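Local structure of Alpha/beta hydrolase (Paenibacillus sp. VTT E-133280, 6TJ2) at residues E78-H82 with G83-N87; Q128-P131 with D132-R136; T176-F179 with P180-R183. The protein probably hydrolyses carboxylic esters such as methyl salicylate, as an extracellular alpha/beta-hydrolase resembling tobacco salicylic acid binding protein 2. All coordinates share one frame; numbering follows the deposited sequence.

Contact 1 of 3, residues E78-H82 with G83-N87; sequences EYAGH and GADKN
D85 reaches back across the turn H82-D85 to take the backbone N-H of G81, in the turn before it, on its carboxylate. The bond from G81 N to D85 OD2 is 2.8 Å long and nearly straight (165°), and it uses the anti lone pair of OD2, facing away from the other oxygen. The carboxylate is brought there by chi1 of -174°, which sets CG of D85 beside the carbonyl carbon. The backbone N of D85 also gives a longer bond of 3.2 Å to H82 O, from above the carbonyl plane, across the type II' turn H82-D85. This turn shares H82 with the type II turn Y79-H82 before it. A water donates to G81 O and accepts the N-H of N87.

H82 points its CB away from 83-87. Its ND1 donates in the ring plane to A80 O at 2.8 Å, Y79 CE1 sits 3.4 Å above the centre of one face of the H82 ring, and NE2 is hydrogen-bonded to E205. E78 bends at chi2 (49°) and lays its carboxylate beside G83, with OE1 3.6 Å from G83 CA. E78 OE2 meanwhile is hydrogen-bonded to Y79 N and H51, and OE1 takes A57 N. An alanine in place of E78 would probably leave Y79 N, H51 and A57 N without their carboxylate partner and open a gap beside G83.

The loop follows strand 73-75, with Y79 and H82 packed on I95 of helix 92-105 and the Y79 ring stacked on H51.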
ATOM      1  N   GLU A  78      -7.476  32.207  -2.584  1.00 11.81           N
ATOM      2  CA  GLU A  78      -8.812  31.753  -2.982  1.00 11.89           C
ATOM      3  C   GLU A  78      -8.942  31.922  -4.511  1.00 11.57           C
ATOM      4  O   GLU A  78      -8.125  32.648  -5.142  1.00 14.62           O
ATOM      5  CB  GLU A  78      -9.886  32.589  -2.289  1.00 11.39           C
ATOM      6  CG  GLU A  78     -11.279  32.020  -2.409  1.00 11.92           C
ATOM      7  CD  GLU A  78     -11.240  30.558  -2.033  1.00 13.30           C
ATOM      8  OE1 GLU A  78     -11.361  30.293  -0.809  1.00 13.23           O
ATOM      9  OE2 GLU A  78     -11.163  29.709  -2.943  1.00 11.90           O
ATOM     10  N   TYR A  79      -9.868  31.190  -5.110  1.00 10.90           N
ATOM     11  CA  TYR A  79     -10.024  31.230  -6.576  1.00 11.71           C
ATOM     12  C   TYR A  79     -11.496  31.370  -6.956  1.00 11.13           C
ATOM     13  O   TYR A  79     -12.336  31.217  -6.132  1.00 11.66           O
ATOM     14  CB  TYR A  79      -9.245  30.089  -7.230  1.00 11.20           C
ATOM     15  CG  TYR A  79      -9.560  28.668  -6.824  1.00 11.54           C
ATOM     16  CD1 TYR A  79     -10.739  28.035  -7.177  1.00 11.73           C
ATOM     17  CD2 TYR A  79      -8.603  27.919  -6.171  1.00 11.42           C
ATOM     18  CE1 TYR A  79     -10.952  26.696  -6.881  1.00 11.93           C
ATOM     19  CE2 TYR A  79      -8.804  26.584  -5.862  1.00 11.57           C
ATOM     20  CZ  TYR A  79      -9.979  25.968  -6.220  1.00 11.17           C
ATOM     21  OH  TYR A  79     -10.175  24.655  -5.960  1.00 12.05           O
ATOM     22  N   ALA A  80     -11.705  31.594  -8.242  1.00 11.36           N
ATOM     23  CA  ALA A  80     -13.021  32.009  -8.762  1.00 11.82           C
ATOM     24  C   ALA A  80     -14.097  30.997  -8.373  1.00 11.50           C
ATOM     25  O   ALA A  80     -13.878  29.775  -8.389  1.00 11.32           O
ATOM     26  CB  ALA A  80     -12.974  32.207 -10.238  1.00 12.92           C
ATOM     27  N   GLY A  81     -15.256  31.523  -7.975  1.00 12.42           N
ATOM     28  CA  GLY A  81     -16.430  30.720  -7.642  1.00 13.19           C
ATOM     29  C   GLY A  81     -16.305  29.949  -6.345  1.00 13.50           C
ATOM     30  O   GLY A  81     -17.170  29.118  -6.034  1.00 14.31           O
ATOM     31  N   HIS A  82     -15.258  30.229  -5.575  1.00 12.10           N
ATOM     32  CA  HIS A  82     -15.001  29.570  -4.289  1.00 12.32           C
ATOM     33  C   HIS A  82     -14.773  30.633  -3.223  1.00 13.00           C
ATOM     34  O   HIS A  82     -14.567  31.818  -3.528  1.00 13.18           O
ATOM     35  CB  HIS A  82     -13.818  28.605  -4.392  1.00 12.07           C
ATOM     36  CG  HIS A  82     -14.087  27.468  -5.314  1.00 12.93           C
ATOM     37  ND1 HIS A  82     -14.226  27.617  -6.685  1.00 11.55           N
ATOM     38  CD2 HIS A  82     -14.206  26.164  -5.050  1.00 12.62           C
ATOM     39  CE1 HIS A  82     -14.458  26.395  -7.210  1.00 11.86           C
ATOM     40  NE2 HIS A  82     -14.447  25.492  -6.235  1.00 12.36           N
ATOM     41  N   GLY A  83     -14.900  30.229  -1.983  1.00 15.34           N
ATOM     42  CA  GLY A  83     -14.882  31.192  -0.869  1.00 14.71           C
ATOM     43  C   GLY A  83     -16.036  32.139  -0.992  1.00 17.73           C
ATOM     44  O   GLY A  83     -17.183  31.707  -1.225  1.00 18.61           O
ATOM     45  N   ALA A  84     -15.790  33.406  -0.795  1.00 16.19           N
ATOM     46  CA  ALA A  84     -16.855  34.405  -0.851  1.00 17.57           C
ATOM     47  C   ALA A  84     -17.243  34.714  -2.294  1.00 18.25           C
ATOM     48  O   ALA A  84     -18.240  35.407  -2.485  1.00 20.54           O
ATOM     49  CB  ALA A  84     -16.425  35.625  -0.067  1.00 18.52           C
ATOM     50  N   ASP A  85     -16.520  34.291  -3.322  1.00 18.42           N
ATOM     51  CA  ASP A  85     -16.853  34.626  -4.742  1.00 16.96           C
ATOM     52  C   ASP A  85     -17.983  33.711  -5.241  1.00 17.69           C
ATOM     53  O   ASP A  85     -17.745  32.528  -5.455  1.00 19.51           O
ATOM     54  CB  ASP A  85     -15.670  34.513  -5.697  1.00 18.53           C
ATOM     55  CG  ASP A  85     -15.973  34.986  -7.105  1.00 22.78           C
ATOM     56  OD1 ASP A  85     -16.444  36.159  -7.229  1.00 28.32           O
ATOM     57  OD2 ASP A  85     -15.801  34.247  -8.068  1.00 19.46           O
ATOM     58  N   LYS A  86     -19.239  34.166  -5.329  1.00 18.78           N
ATOM     59  CA  LYS A  86     -20.410  33.331  -5.689  1.00 19.92           C
ATOM     60  C   LYS A  86     -20.534  33.292  -7.197  1.00 19.49           C
ATOM     61  O   LYS A  86     -20.797  34.303  -7.837  1.00 21.01           O
ATOM     62  CB  LYS A  86     -21.673  33.873  -5.009  1.00 23.25           C
ATOM     63  CG  LYS A  86     -22.966  33.155  -5.385  1.00 27.21           C
ATOM     64  CD  LYS A  86     -23.136  31.793  -4.729  1.00 35.14           C
ATOM     65  CE  LYS A  86     -24.465  31.151  -5.103  1.00 39.44           C
ATOM     66  NZ  LYS A  86     -24.649  29.764  -4.591  1.00 46.78           N
ATOM     67  N   ASN A  87     -20.302  32.112  -7.756  1.00 15.20           N
ATOM     68  CA  ASN A  87     -20.489  31.915  -9.206  1.00 14.85           C
ATOM     69  C   ASN A  87     -20.704  30.434  -9.478  1.00 15.06           C
ATOM     70  O   ASN A  87     -19.730  29.695  -9.713  1.00 14.40           O
ATOM     71  CB  ASN A  87     -19.346  32.459 -10.022  1.00 15.55           C
ATOM     72  CG  ASN A  87     -19.637  32.418 -11.503  1.00 15.43           C
ATOM     73  OD1 ASN A  87     -20.685  31.918 -11.900  1.00 17.02           O
ATOM     74  ND2 ASN A  87     -18.680  32.844 -12.289  1.00 16.94           N
TER
HETATM   75  O   HOH W   1     -19.862  29.818  -6.171  1.00 18.56           O

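Contact 2 of 3, residues Q128-P131 with D132-R136; sequences QQVP and DRIKR
V130 and R133 meet across the short 3-10 turn that follows the helix of a beta-alpha-beta unit, where helix 119-129 gives way to strand 134-139 of the parallel alpha/beta-hydrolase sheet. The backbone is closed by R133 N donating to V130 O at 3.0 Å from above the carbonyl plane. From there the arginine can be followed outward. R133 CB lies 3.5 Å from that same V130 O. CG, anti to the carbonyl carbon (chi1 -67°), runs past V130 CB. R133 CD packs 3.9 Å from V130 CB, with V130 CG1 slightly farther off. The chain is extended from CG to NE and crosses the valine obliquely, and V130 CG1 also approaches the guanidinium at a slant. NH1 forms a salt bridge to D107 and a hydrogen bond to L108 O, so the apolar stem lies against V130 while the charged end ties the turn to the loop ahead of strand 111-117. On the strand side, I134 N makes a weak hydrogen bond to P131 O, and a water donates to both P131 O and I134 O. The I134 side chain packs on F111 and L113 of strand 111-117, and I134 CD1 meets V130 CG2 at 4.2 Å.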
ATOM      1  N   GLN A 128       0.914  25.860 -17.008  1.00 14.03           N
ATOM      2  CA  GLN A 128       1.004  26.118 -18.484  1.00 16.58           C
ATOM      3  C   GLN A 128       1.251  27.578 -18.784  1.00 17.98           C
ATOM      4  O   GLN A 128       1.785  27.900 -19.885  1.00 20.83           O
ATOM      5  CB  GLN A 128      -0.294  25.664 -19.164  1.00 17.41           C
ATOM      6  CG  GLN A 128      -0.400  24.176 -19.069  1.00 16.81           C
ATOM      7  CD  GLN A 128      -1.521  23.575 -19.865  1.00 14.07           C
ATOM      8  OE1 GLN A 128      -2.635  24.120 -19.966  1.00 18.98           O
ATOM      9  NE2 GLN A 128      -1.299  22.380 -20.253  1.00 15.27           N
ATOM     10  N   GLN A 129       0.784  28.472 -17.935  1.00 16.11           N
ATOM     11  CA  GLN A 129       0.802  29.923 -18.177  1.00 16.97           C
ATOM     12  C   GLN A 129       1.973  30.596 -17.496  1.00 16.42           C
ATOM     13  O   GLN A 129       2.391  31.648 -18.011  1.00 18.12           O
ATOM     14  CB  GLN A 129      -0.519  30.505 -17.677  1.00 17.29           C
ATOM     15  CG  GLN A 129      -1.679  30.033 -18.528  1.00 20.22           C
ATOM     16  CD  GLN A 129      -2.917  30.828 -18.247  1.00 19.81           C
ATOM     17  OE1 GLN A 129      -2.877  32.056 -18.040  1.00 21.35           O
ATOM     18  NE2 GLN A 129      -4.027  30.104 -18.275  1.00 22.20           N
ATOM     19  N   VAL A 130       2.515  30.056 -16.393  1.00 15.06           N
ATOM     20  CA  VAL A 130       3.632  30.697 -15.647  1.00 15.00           C
ATOM     21  C   VAL A 130       4.740  29.702 -15.379  1.00 14.81           C
ATOM     22  O   VAL A 130       5.292  29.644 -14.284  1.00 15.38           O
ATOM     23  CB  VAL A 130       3.139  31.377 -14.359  1.00 14.59           C
ATOM     24  CG1 VAL A 130       2.238  32.561 -14.683  1.00 16.00           C
ATOM     25  CG2 VAL A 130       2.431  30.449 -13.382  1.00 15.34           C
ATOM     26  N   PRO A 131       5.185  28.926 -16.391  1.00 16.30           N
ATOM     27  CA  PRO A 131       6.142  27.868 -16.114  1.00 16.45           C
ATOM     28  C   PRO A 131       7.487  28.325 -15.548  1.00 17.31           C
ATOM     29  O   PRO A 131       8.122  27.652 -14.761  1.00 19.59           O
ATOM     30  CB  PRO A 131       6.384  27.239 -17.489  1.00 17.20           C
ATOM     31  CG  PRO A 131       5.939  28.283 -18.491  1.00 17.88           C
ATOM     32  CD  PRO A 131       4.750  28.937 -17.802  1.00 16.94           C
ATOM     33  N   ASP A 132       7.899  29.509 -15.959  1.00 15.80           N
ATOM     34  CA  ASP A 132       9.223  30.033 -15.573  1.00 18.24           C
ATOM     35  C   ASP A 132       9.168  30.482 -14.123  1.00 17.12           C
ATOM     36  O   ASP A 132      10.244  30.784 -13.583  1.00 18.76           O
ATOM     37  CB  ASP A 132       9.700  31.149 -16.517  1.00 20.08           C
ATOM     38  CG  ASP A 132      10.051  30.654 -17.930  1.00 29.24           C
ATOM     39  OD1 ASP A 132      10.233  29.404 -18.120  1.00 30.60           O
ATOM     40  OD2 ASP A 132      10.119  31.512 -18.866  1.00 28.77           O
ATOM     41  N   ARG A 133       7.996  30.544 -13.470  1.00 14.02           N
ATOM     42  CA  ARG A 133       7.871  30.999 -12.057  1.00 14.60           C
ATOM     43  C   ARG A 133       7.957  29.821 -11.064  1.00 14.50           C
ATOM     44  O   ARG A 133       8.031  30.073  -9.874  1.00 15.03           O
ATOM     45  CB  ARG A 133       6.574  31.766 -11.824  1.00 15.42           C
ATOM     46  CG  ARG A 133       6.514  33.094 -12.544  1.00 15.09           C
ATOM     47  CD  ARG A 133       5.227  33.785 -12.191  1.00 15.03           C
ATOM     48  NE  ARG A 133       5.145  35.044 -12.931  1.00 16.61           N
ATOM     49  CZ  ARG A 133       5.503  36.215 -12.462  1.00 18.43           C
ATOM     50  NH1 ARG A 133       5.949  36.365 -11.234  1.00 17.94           N
ATOM     51  NH2 ARG A 133       5.430  37.258 -13.279  1.00 19.55           N
ATOM     52  N   ILE A 134       7.913  28.587 -11.543  1.00 14.08           N
ATOM     53  CA  ILE A 134       7.653  27.420 -10.673  1.00 13.38           C
ATOM     54  C   ILE A 134       8.929  26.600 -10.481  1.00 12.86           C
ATOM     55  O   ILE A 134       9.542  26.186 -11.493  1.00 15.94           O
ATOM     56  CB  ILE A 134       6.505  26.599 -11.271  1.00 13.80           C
ATOM     57  CG1 ILE A 134       5.209  27.412 -11.356  1.00 15.76           C
ATOM     58  CG2 ILE A 134       6.315  25.326 -10.456  1.00 14.73           C
ATOM     59  CD1 ILE A 134       4.183  26.763 -12.242  1.00 17.13           C
ATOM     60  N   LYS A 135       9.291  26.380  -9.233  1.00 13.07           N
ATOM     61  CA  LYS A 135      10.437  25.526  -8.862  1.00 13.09           C
ATOM     62  C   LYS A 135      10.087  24.031  -8.988  1.00 14.06           C
ATOM     63  O   LYS A 135      10.921  23.235  -9.431  1.00 14.69           O
ATOM     64  CB  LYS A 135      10.900  25.897  -7.450  1.00 16.04           C
ATOM     65  CG  LYS A 135      12.050  25.075  -6.869  1.00 20.70           C
ATOM     66  CD  LYS A 135      12.149  25.212  -5.358  1.00 27.61           C
ATOM     67  CE  LYS A 135      13.289  26.023  -4.823  1.00 31.39           C
ATOM     68  NZ  LYS A 135      14.576  25.630  -5.455  1.00 31.14           N
ATOM     69  N   ARG A 136       8.903  23.643  -8.513  1.00 12.86           N
ATOM     70  CA  ARG A 136       8.478  22.229  -8.408  1.00 12.80           C
ATOM     71  C   ARG A 136       6.962  22.233  -8.267  1.00 11.17           C
ATOM     72  O   ARG A 136       6.406  23.166  -7.653  1.00 12.59           O
ATOM     73  CB  ARG A 136       9.184  21.551  -7.226  1.00 13.40           C
ATOM     74  CG  ARG A 136       8.811  20.093  -6.993  1.00 13.35           C
ATOM     75  CD  ARG A 136       9.708  19.387  -5.985  1.00 14.78           C
ATOM     76  NE  ARG A 136      11.003  19.071  -6.509  1.00 15.74           N
ATOM     77  CZ  ARG A 136      11.333  17.894  -7.112  1.00 17.50           C
ATOM     78  NH1 ARG A 136      10.525  16.825  -7.295  1.00 14.86           N
ATOM     79  NH2 ARG A 136      12.574  17.789  -7.561  1.00 22.83           N
TER
HETATM   80  O   HOH W   2      10.433  26.621 -14.066  1.00 29.30           O

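Contact 3 of 3, residues T176-F179 with P180-R183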
ATOM      1  N   THR A 176     -23.472  18.961  -3.873  1.00 11.47           N
ATOM      2  CA  THR A 176     -23.345  18.875  -2.412  1.00 12.50           C
ATOM      3  C   THR A 176     -23.050  17.429  -2.056  1.00 12.19           C
ATOM      4  O   THR A 176     -23.879  16.559  -2.384  1.00 13.22           O
ATOM      5  CB  THR A 176     -24.587  19.392  -1.693  1.00 14.11           C
ATOM      6  OG1 THR A 176     -24.819  20.751  -2.087  1.00 14.95           O
ATOM      7  CG2 THR A 176     -24.458  19.299  -0.191  1.00 15.21           C
ATOM      8  N   LEU A 177     -21.937  17.161  -1.419  1.00 12.71           N
ATOM      9  CA  LEU A 177     -21.625  15.803  -0.997  1.00 13.76           C
ATOM     10  C   LEU A 177     -22.597  15.379   0.081  1.00 12.27           C
ATOM     11  O   LEU A 177     -22.736  16.107   1.049  1.00 13.61           O
ATOM     12  CB  LEU A 177     -20.213  15.701  -0.423  1.00 13.99           C
ATOM     13  CG  LEU A 177     -19.075  16.019  -1.367  1.00 15.30           C
ATOM     14  CD1 LEU A 177     -17.754  16.058  -0.590  1.00 15.65           C
ATOM     15  CD2 LEU A 177     -19.086  15.016  -2.491  1.00 16.58           C
ATOM     16  N   PRO A 178     -23.258  14.227   0.022  1.00 12.57           N
ATOM     17  CA  PRO A 178     -24.055  13.736   1.136  1.00 11.78           C
ATOM     18  C   PRO A 178     -23.142  13.488   2.329  1.00 12.59           C
ATOM     19  O   PRO A 178     -22.006  12.988   2.138  1.00 14.15           O
ATOM     20  CB  PRO A 178     -24.722  12.451   0.659  1.00 15.50           C
ATOM     21  CG  PRO A 178     -24.639  12.564  -0.843  1.00 18.16           C
ATOM     22  CD  PRO A 178     -23.419  13.393  -1.160  1.00 15.36           C
ATOM     23  N   PHE A 179     -23.630  13.658   3.539  1.00 12.80           N
ATOM     24  CA  PHE A 179     -22.769  13.518   4.726  1.00 11.32           C
ATOM     25  C   PHE A 179     -22.308  12.074   4.883  1.00 12.25           C
ATOM     26  O   PHE A 179     -21.125  11.857   5.233  1.00 12.00           O
ATOM     27  CB  PHE A 179     -23.471  14.009   6.000  1.00 11.63           C
ATOM     28  CG  PHE A 179     -22.607  13.909   7.226  1.00 12.49           C
ATOM     29  CD1 PHE A 179     -21.385  14.554   7.320  1.00 11.94           C
ATOM     30  CD2 PHE A 179     -22.939  13.075   8.275  1.00 13.04           C
ATOM     31  CE1 PHE A 179     -20.560  14.420   8.423  1.00 12.68           C
ATOM     32  CE2 PHE A 179     -22.113  12.952   9.398  1.00 14.26           C
ATOM     33  CZ  PHE A 179     -20.913  13.604   9.458  1.00 12.37           C
ATOM     34  N   PRO A 180     -23.123  11.030   4.668  1.00 11.69           N
ATOM     35  CA  PRO A 180     -22.599   9.674   4.912  1.00 12.76           C
ATOM     36  C   PRO A 180     -21.397   9.384   4.007  1.00 13.37           C
ATOM     37  O   PRO A 180     -20.370   8.816   4.453  1.00 12.89           O
ATOM     38  CB  PRO A 180     -23.806   8.771   4.640  1.00 13.93           C
ATOM     39  CG  PRO A 180     -25.008   9.662   4.987  1.00 14.41           C
ATOM     40  CD  PRO A 180     -24.569  10.987   4.398  1.00 14.42           C
ATOM     41  N   LEU A 181     -21.438   9.743   2.743  1.00 11.95           N
ATOM     42  CA  LEU A 181     -20.333   9.618   1.774  1.00 11.35           C
ATOM     43  C   LEU A 181     -19.160  10.424   2.283  1.00 10.53           C
ATOM     44  O   LEU A 181     -18.009   9.896   2.336  1.00 12.04           O
ATOM     45  CB  LEU A 181     -20.748  10.103   0.385  1.00 14.26           C
ATOM     46  CG  LEU A 181     -19.660  10.012  -0.666  1.00 14.69           C
ATOM     47  CD1 LEU A 181     -19.269   8.584  -1.004  1.00 14.62           C
ATOM     48  CD2 LEU A 181     -20.038  10.788  -1.914  1.00 16.28           C
ATOM     49  N   PHE A 182     -19.332  11.658   2.655  1.00  9.93           N
ATOM     50  CA  PHE A 182     -18.269  12.488   3.169  1.00  9.78           C
ATOM     51  C   PHE A 182     -17.628  11.867   4.400  1.00 10.43           C
ATOM     52  O   PHE A 182     -16.364  11.750   4.478  1.00  9.95           O
ATOM     53  CB  PHE A 182     -18.813  13.894   3.448  1.00 10.35           C
ATOM     54  CG  PHE A 182     -17.795  14.847   4.008  1.00 10.14           C
ATOM     55  CD1 PHE A 182     -16.965  15.580   3.181  1.00 12.04           C
ATOM     56  CD2 PHE A 182     -17.671  15.053   5.371  1.00 11.64           C
ATOM     57  CE1 PHE A 182     -16.057  16.496   3.692  1.00 13.09           C
ATOM     58  CE2 PHE A 182     -16.749  15.953   5.876  1.00 10.96           C
ATOM     59  CZ  PHE A 182     -15.929  16.649   5.033  1.00 11.06           C
ATOM     60  N   ARG A 183     -18.463  11.471   5.352  1.00  9.58           N
ATOM     61  CA  ARG A 183     -17.971  10.980   6.660  1.00 10.55           C
ATOM     62  C   ARG A 183     -17.093   9.755   6.433  1.00  9.77           C
ATOM     63  O   ARG A 183     -16.076   9.588   7.122  1.00 11.13           O
ATOM     64  CB  ARG A 183     -19.169  10.739   7.583  1.00 10.55           C
ATOM     65  CG  ARG A 183     -18.749  10.517   9.046  1.00 11.50           C
ATOM     66  CD  ARG A 183     -18.464   9.051   9.314  1.00 11.70           C
ATOM     67  NE  ARG A 183     -17.943   8.866  10.659  1.00 12.63           N
ATOM     68  CZ  ARG A 183     -16.684   9.024  11.031  1.00 12.11           C
ATOM     69  NH1 ARG A 183     -15.742   9.410  10.193  1.00 12.43           N
ATOM     70  NH2 ARG A 183     -16.330   8.838  12.282  1.00 12.32           N
TER
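F179 and R183, one helical turn apart, both hold CG anti to the backbone N, with chi1 of -179° and -168°. With the i, i+4 spacing, these torsions set the two side chains side by side, pointing the same way. The F179 ring receives R183 CB over one face in a CH-pi contact, 4.0 Å from the centroid and offset toward the rim. R183 CG continues the overlap at 3.8 Å from F179 CZ, before a bend at chi2 takes the guanidinium on to A190 O and to D285 O of the third subunit. L177 CD1 comes to the edge of the F182 ring, near the ring plane, 3.9 Å from F182 CD1, and the two side chains cross at about a right angle.

The backbone beneath is a helix start. P178 sits at the N-cap, and its carbonyl O accepts F182 N at 3.0 Å, while F179 O accepts R183 N at 2.7 Å; in both, the donor lies nearly along the C=O axis. P180, in the first turn, has no amide hydrogen to offer, and none is called for there. P180 CD packs 3.6 Å from F179 CB, and P178 CD touches L181 CD2.

Helix 179-185 begins beside helix 192-200, where Y199 meets both phenylalanine rings and its hydroxyl is hydrogen-bonded to L177 O. Helix 157-170 also contributes, F163 on L177 and L166 on P178.

In the fold
The three contacts are local, two at turns and one at a helix start, in separate parts of one hydrolase fold. Contact 1 lies nearer to each of the others than they do to one another, its centre 23 Å from that of contact 2 and 21 Å from that of contact 3. Contacts 2 and 3 lie on opposite sides of the chain's centre, 35 Å apart between centres. Contact 3 approaches the probable Ser-His-Asp triad, since the F182 side chain lies near it without touching. Contact 2 lies at the far end of the helix that leaves the probable nucleophile elbow. R136 forms a salt bridge with D184 of the second subunit, and R183 a hydrogen bond to the backbone O of D285 of the third.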